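PDB 6W0P: kojibiose phosphorylase from Gut metagenome, which is a phosphorylase of glycoside hydrolase family 65, with a catalytic domain built as an (alpha/alpha)6 barrel. Local coordinates for residues P625-K634 and M674-M684. Numbering follows the deposited sequence.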
ATOM      1  N   PRO A 625      27.969   1.558  -4.111  1.00 28.98           N
ATOM      2  CA  PRO A 625      29.285   1.754  -4.716  1.00 28.45           C
ATOM      3  C   PRO A 625      30.484   1.368  -3.841  1.00 28.20           C
ATOM      4  O   PRO A 625      31.424   0.789  -4.356  1.00 27.82           O
ATOM      5  CB  PRO A 625      29.315   3.266  -5.016  1.00 28.48           C
ATOM      6  CG  PRO A 625      27.850   3.614  -5.243  1.00 28.54           C
ATOM      7  CD  PRO A 625      27.133   2.774  -4.210  1.00 28.60           C
ATOM      8  N   SER A 626      30.434   1.696  -2.551  1.00 27.63           N
ATOM      9  CA  SER A 626      31.538   1.450  -1.586  1.00 27.48           C
ATOM     10  C   SER A 626      31.731  -0.062  -1.349  1.00 27.35           C
ATOM     11  O   SER A 626      32.879  -0.501  -1.187  1.00 27.65           O
ATOM     12  CB  SER A 626      31.320   2.227  -0.283  1.00 27.01           C
ATOM     13  OG  SER A 626      30.194   1.748   0.449  1.00 26.76           O
ATOM     14  N   ILE A 627      30.652  -0.832  -1.269  1.00 26.94           N
ATOM     15  CA  ILE A 627      30.722  -2.290  -0.991  1.00 27.18           C
ATOM     16  C   ILE A 627      31.388  -2.963  -2.191  1.00 27.44           C
ATOM     17  O   ILE A 627      32.288  -3.782  -1.998  1.00 27.20           O
ATOM     18  CB  ILE A 627      29.326  -2.863  -0.730  1.00 27.09           C
ATOM     19  CG1 ILE A 627      28.686  -2.218   0.497  1.00 27.24           C
ATOM     20  CG2 ILE A 627      29.395  -4.367  -0.602  1.00 27.45           C
ATOM     21  CD1 ILE A 627      29.534  -2.348   1.715  1.00 27.64           C
ATOM     22  N   HIS A 628      30.953  -2.601  -3.388  1.00 27.50           N
ATOM     23  CA  HIS A 628      31.496  -3.150  -4.654  1.00 28.53           C
ATOM     24  C   HIS A 628      32.973  -2.723  -4.798  1.00 28.26           C
ATOM     25  O   HIS A 628      33.799  -3.575  -5.232  1.00 27.16           O
ATOM     26  CB  HIS A 628      30.571  -2.757  -5.832  1.00 29.37           C
ATOM     27  CG  HIS A 628      29.240  -3.443  -5.827  1.00 29.57           C
ATOM     28  ND1 HIS A 628      28.119  -2.918  -5.209  1.00 29.72           N
ATOM     29  CD2 HIS A 628      28.852  -4.619  -6.360  1.00 30.26           C
ATOM     30  CE1 HIS A 628      27.107  -3.739  -5.360  1.00 29.52           C
ATOM     31  NE2 HIS A 628      27.535  -4.794  -6.064  1.00 30.08           N
ATOM     32  N   SER A 629      33.313  -1.463  -4.468  1.00 27.96           N
ATOM     33  CA  SER A 629      34.718  -0.974  -4.517  1.00 28.29           C
ATOM     34  C   SER A 629      35.567  -1.840  -3.583  1.00 28.79           C
ATOM     35  O   SER A 629      36.662  -2.260  -4.000  1.00 28.49           O
ATOM     36  CB  SER A 629      34.896   0.477  -4.153  1.00 28.34           C
ATOM     37  OG  SER A 629      36.289   0.804  -4.236  1.00 28.46           O
ATOM     38  N   ILE A 630      35.061  -2.113  -2.374  1.00 28.59           N
ATOM     39  CA  ILE A 630      35.836  -2.829  -1.321  1.00 28.98           C
ATOM     40  C   ILE A 630      36.069  -4.252  -1.787  1.00 29.35           C
ATOM     41  O   ILE A 630      37.200  -4.709  -1.669  1.00 29.60           O
ATOM     42  CB  ILE A 630      35.150  -2.780   0.053  1.00 28.75           C
ATOM     43  CG1 ILE A 630      35.242  -1.361   0.631  1.00 28.55           C
ATOM     44  CG2 ILE A 630      35.750  -3.825   0.981  1.00 28.95           C
ATOM     45  CD1 ILE A 630      34.103  -0.982   1.526  1.00 28.63           C
ATOM     46  N   ILE A 631      35.025  -4.910  -2.288  1.00 30.05           N
ATOM     47  CA  ILE A 631      35.130  -6.315  -2.769  1.00 30.19           C
ATOM     48  C   ILE A 631      36.041  -6.328  -4.004  1.00 30.13           C
ATOM     49  O   ILE A 631      36.881  -7.214  -4.068  1.00 29.49           O
ATOM     50  CB  ILE A 631      33.748  -6.940  -3.011  1.00 30.25           C
ATOM     51  CG1 ILE A 631      33.010  -7.133  -1.686  1.00 30.72           C
ATOM     52  CG2 ILE A 631      33.863  -8.251  -3.786  1.00 30.59           C
ATOM     53  CD1 ILE A 631      31.529  -7.498  -1.856  1.00 30.87           C
ATOM     54  N   ALA A 632      35.880  -5.395  -4.942  1.00 29.89           N
ATOM     55  CA  ALA A 632      36.735  -5.291  -6.150  1.00 30.36           C
ATOM     56  C   ALA A 632      38.200  -5.221  -5.725  1.00 30.79           C
ATOM     57  O   ALA A 632      38.985  -5.997  -6.261  1.00 31.42           O
ATOM     58  CB  ALA A 632      36.377  -4.091  -6.992  1.00 30.42           C
ATOM     59  N   SER A 633      38.549  -4.343  -4.782  1.00 31.05           N
ATOM     60  CA  SER A 633      39.936  -4.217  -4.257  1.00 32.01           C
ATOM     61  C   SER A 633      40.425  -5.589  -3.757  1.00 32.86           C
ATOM     62  O   SER A 633      41.500  -6.012  -4.149  1.00 32.01           O
ATOM     63  CB  SER A 633      40.037  -3.177  -3.163  1.00 31.61           C
ATOM     64  OG  SER A 633      40.154  -1.873  -3.699  1.00 31.29           O
ATOM     65  N   LYS A 634      39.627  -6.248  -2.909  1.00 34.63           N
ATOM     66  CA  LYS A 634      39.941  -7.547  -2.258  1.00 35.61           C
ATOM     67  C   LYS A 634      40.287  -8.601  -3.316  1.00 35.83           C
ATOM     68  O   LYS A 634      41.156  -9.452  -3.011  1.00 36.59           O
ATOM     69  CB  LYS A 634      38.749  -7.995  -1.411  1.00 37.11           C
ATOM     70  CG  LYS A 634      38.979  -9.192  -0.500  1.00 38.84           C
ATOM     71  CD  LYS A 634      39.867  -8.923   0.682  1.00 40.60           C
ATOM     72  CE  LYS A 634      39.297  -7.904   1.661  1.00 42.19           C
ATOM     73  NZ  LYS A 634      40.301  -7.487   2.686  1.00 42.24           N
ATOM     74  N   MET A 674      34.946   4.027   4.952  1.00 31.37           N
ATOM     75  CA  MET A 674      34.954   2.559   4.749  1.00 32.32           C
ATOM     76  C   MET A 674      35.689   2.209   3.455  1.00 30.84           C
ATOM     77  O   MET A 674      36.541   1.295   3.494  1.00 29.66           O
ATOM     78  CB  MET A 674      33.526   2.032   4.634  1.00 34.27           C
ATOM     79  CG  MET A 674      32.705   2.366   5.832  1.00 35.42           C
ATOM     80  SD  MET A 674      32.773   0.980   6.920  1.00 39.06           S
ATOM     81  CE  MET A 674      31.597  -0.116   6.144  1.00 34.29           C
ATOM     82  N   ASN A 675      35.320   2.887   2.357  1.00 29.59           N
ATOM     83  CA  ASN A 675      35.935   2.689   1.022  1.00 29.29           C
ATOM     84  C   ASN A 675      37.456   2.882   1.139  1.00 29.10           C
ATOM     85  O   ASN A 675      38.200   2.121   0.463  1.00 28.79           O
ATOM     86  CB  ASN A 675      35.343   3.576  -0.068  1.00 28.70           C
ATOM     87  CG  ASN A 675      35.376   2.918  -1.435  1.00 29.58           C
ATOM     88  OD1 ASN A 675      34.471   3.137  -2.238  1.00 29.88           O
ATOM     89  ND2 ASN A 675      36.426   2.148  -1.729  1.00 28.83           N
ATOM     90  N   ILE A 676      37.918   3.828   1.965  1.00 28.43           N
ATOM     91  CA  ILE A 676      39.380   4.125   2.092  1.00 28.79           C
ATOM     92  C   ILE A 676      40.045   3.025   2.938  1.00 28.18           C
ATOM     93  O   ILE A 676      41.035   2.445   2.436  1.00 28.43           O
ATOM     94  CB  ILE A 676      39.624   5.551   2.623  1.00 29.21           C
ATOM     95  CG1 ILE A 676      39.253   6.594   1.555  1.00 29.68           C
ATOM     96  CG2 ILE A 676      41.062   5.690   3.104  1.00 29.34           C
ATOM     97  CD1 ILE A 676      39.314   8.065   2.020  1.00 29.59           C
ATOM     98  N   VAL A 677      39.485   2.678   4.108  1.00 27.52           N
ATOM     99  CA  VAL A 677      40.182   1.823   5.120  1.00 27.73           C
ATOM    100  C   VAL A 677      39.919   0.326   4.869  1.00 28.04           C
ATOM    101  O   VAL A 677      40.903  -0.453   4.885  1.00 28.75           O
ATOM    102  CB  VAL A 677      39.848   2.253   6.555  1.00 27.84           C
ATOM    103  CG1 VAL A 677      40.442   1.315   7.579  1.00 27.97           C
ATOM    104  CG2 VAL A 677      40.327   3.664   6.837  1.00 28.12           C
ATOM    105  N   TYR A 678      38.685  -0.098   4.635  1.00 28.07           N
ATOM    106  CA  TYR A 678      38.369  -1.497   4.249  1.00 28.92           C
ATOM    107  C   TYR A 678      38.768  -1.754   2.791  1.00 29.14           C
ATOM    108  O   TYR A 678      39.166  -2.879   2.473  1.00 28.91           O
ATOM    109  CB  TYR A 678      36.895  -1.832   4.453  1.00 28.91           C
ATOM    110  CG  TYR A 678      36.502  -2.014   5.895  1.00 29.94           C
ATOM    111  CD1 TYR A 678      37.040  -3.035   6.662  1.00 30.82           C
ATOM    112  CD2 TYR A 678      35.576  -1.182   6.497  1.00 30.66           C
ATOM    113  CE1 TYR A 678      36.688  -3.216   7.994  1.00 31.04           C
ATOM    114  CE2 TYR A 678      35.205  -1.355   7.824  1.00 31.29           C
ATOM    115  CZ  TYR A 678      35.779  -2.361   8.579  1.00 30.93           C
ATOM    116  OH  TYR A 678      35.372  -2.542   9.866  1.00 31.96           O
ATOM    117  N   GLY A 679      38.646  -0.735   1.942  1.00 29.43           N
ATOM    118  CA  GLY A 679      38.854  -0.842   0.490  1.00 29.46           C
ATOM    119  C   GLY A 679      40.324  -0.759   0.145  1.00 29.85           C
ATOM    120  O   GLY A 679      40.983  -1.813   0.104  1.00 29.96           O
ATOM    121  N   PHE A 680      40.816   0.444  -0.120  1.00 29.70           N
ATOM    122  CA  PHE A 680      42.219   0.662  -0.525  1.00 30.46           C
ATOM    123  C   PHE A 680      43.136   0.103   0.558  1.00 30.84           C
ATOM    124  O   PHE A 680      44.093  -0.543   0.176  1.00 32.57           O
ATOM    125  CB  PHE A 680      42.472   2.126  -0.860  1.00 30.65           C
ATOM    126  CG  PHE A 680      41.693   2.609  -2.057  1.00 30.59           C
ATOM    127  CD1 PHE A 680      41.887   2.048  -3.310  1.00 31.20           C
ATOM    128  CD2 PHE A 680      40.757   3.615  -1.932  1.00 30.02           C
ATOM    129  CE1 PHE A 680      41.156   2.481  -4.405  1.00 31.14           C
ATOM    130  CE2 PHE A 680      40.035   4.048  -3.028  1.00 30.00           C
ATOM    131  CZ  PHE A 680      40.222   3.477  -4.253  1.00 30.44           C
ATOM    132  N   GLY A 681      42.830   0.291   1.842  1.00 31.10           N
ATOM    133  CA  GLY A 681      43.681  -0.182   2.956  1.00 30.75           C
ATOM    134  C   GLY A 681      43.623  -1.692   3.145  1.00 30.84           C
ATOM    135  O   GLY A 681      44.590  -2.245   3.688  1.00 31.60           O
ATOM    136  N   GLY A 682      42.543  -2.348   2.717  1.00 30.18           N
ATOM    137  CA  GLY A 682      42.314  -3.794   2.917  1.00 30.22           C
ATOM    138  C   GLY A 682      42.253  -4.180   4.388  1.00 30.49           C
ATOM    139  O   GLY A 682      42.566  -5.315   4.717  1.00 30.64           O
ATOM    140  N   LEU A 683      41.813  -3.284   5.266  1.00 30.97           N
ATOM    141  CA  LEU A 683      41.695  -3.607   6.707  1.00 31.68           C
ATOM    142  C   LEU A 683      40.743  -4.800   6.916  1.00 31.85           C
ATOM    143  O   LEU A 683      39.665  -4.854   6.300  1.00 29.97           O
ATOM    144  CB  LEU A 683      41.212  -2.371   7.467  1.00 31.77           C
ATOM    145  CG  LEU A 683      40.831  -2.640   8.921  1.00 31.33           C
ATOM    146  CD1 LEU A 683      42.053  -2.956   9.746  1.00 31.24           C
ATOM    147  CD2 LEU A 683      40.084  -1.452   9.498  1.00 30.76           C
ATOM    148  N   MET A 684      41.163  -5.740   7.753  1.00 33.88           N
ATOM    149  CA  MET A 684      40.367  -6.920   8.163  1.00 36.00           C
ATOM    150  C   MET A 684      40.987  -7.495   9.442  1.00 35.92           C
ATOM    151  O   MET A 684      42.243  -7.619   9.521  1.00 35.85           O
ATOM    152  CB  MET A 684      40.361  -7.949   7.023  1.00 38.83           C
ATOM    153  CG  MET A 684      39.583  -9.219   7.296  1.00 42.13           C
ATOM    154  SD  MET A 684      39.677 -10.436   5.913  1.00 47.60           S
ATOM    155  CE  MET A 684      41.392 -10.949   5.957  1.00 47.56           C
TER
HETATM  156  O   HOH W   1      39.422  -4.536   0.357  1.00 36.12           O
HETATM  157  O   HOH W   2      39.149  -5.135   3.843  1.00 31.50           O
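Ser629 holds OG anti to its own N (chi1 180°), and this turns the hydroxyl to the amide of Asn675. Ile630 has CG2 anti to N and CG1 beside it, which spreads its two branches over the partner helix. The two segments lie on near-parallel helices of the (alpha/alpha)6-barrel catalytic domain of this family; the segment axes cross at -22° and approach to 8.1 Å. Asn675 ND2 donates to Ser629 OG at 2.8 Å. The bond is nearly straight, and the hydroxyl oxygen lies in the amide plane. Ser629 OG also hydrogen-bonds to Ala641 O of helix 638-645, so this buried hydroxyl has two partners. Ile630 is a knob in a hole made by Met674, Asn675, Tyr678 and Gly679. Its CG1 lies 3.7 Å from Gly679 CA, where the absence of a side chain lets the backbones come close: the CA atoms of Ile630 and Gly679 are 4.0 Å apart. The wider pi-type turn at 675-680 includes this glycine. Farther along, water 1 sits within hydrogen-bonding distance of Ile630 O and Tyr678 O. Lys634 bends at chi2 and chi3 and brings NZ back toward the 678-683 backbone. There NZ donates to water 2 at 2.9 Å, and that water donates to Tyr678 O and Leu683 O.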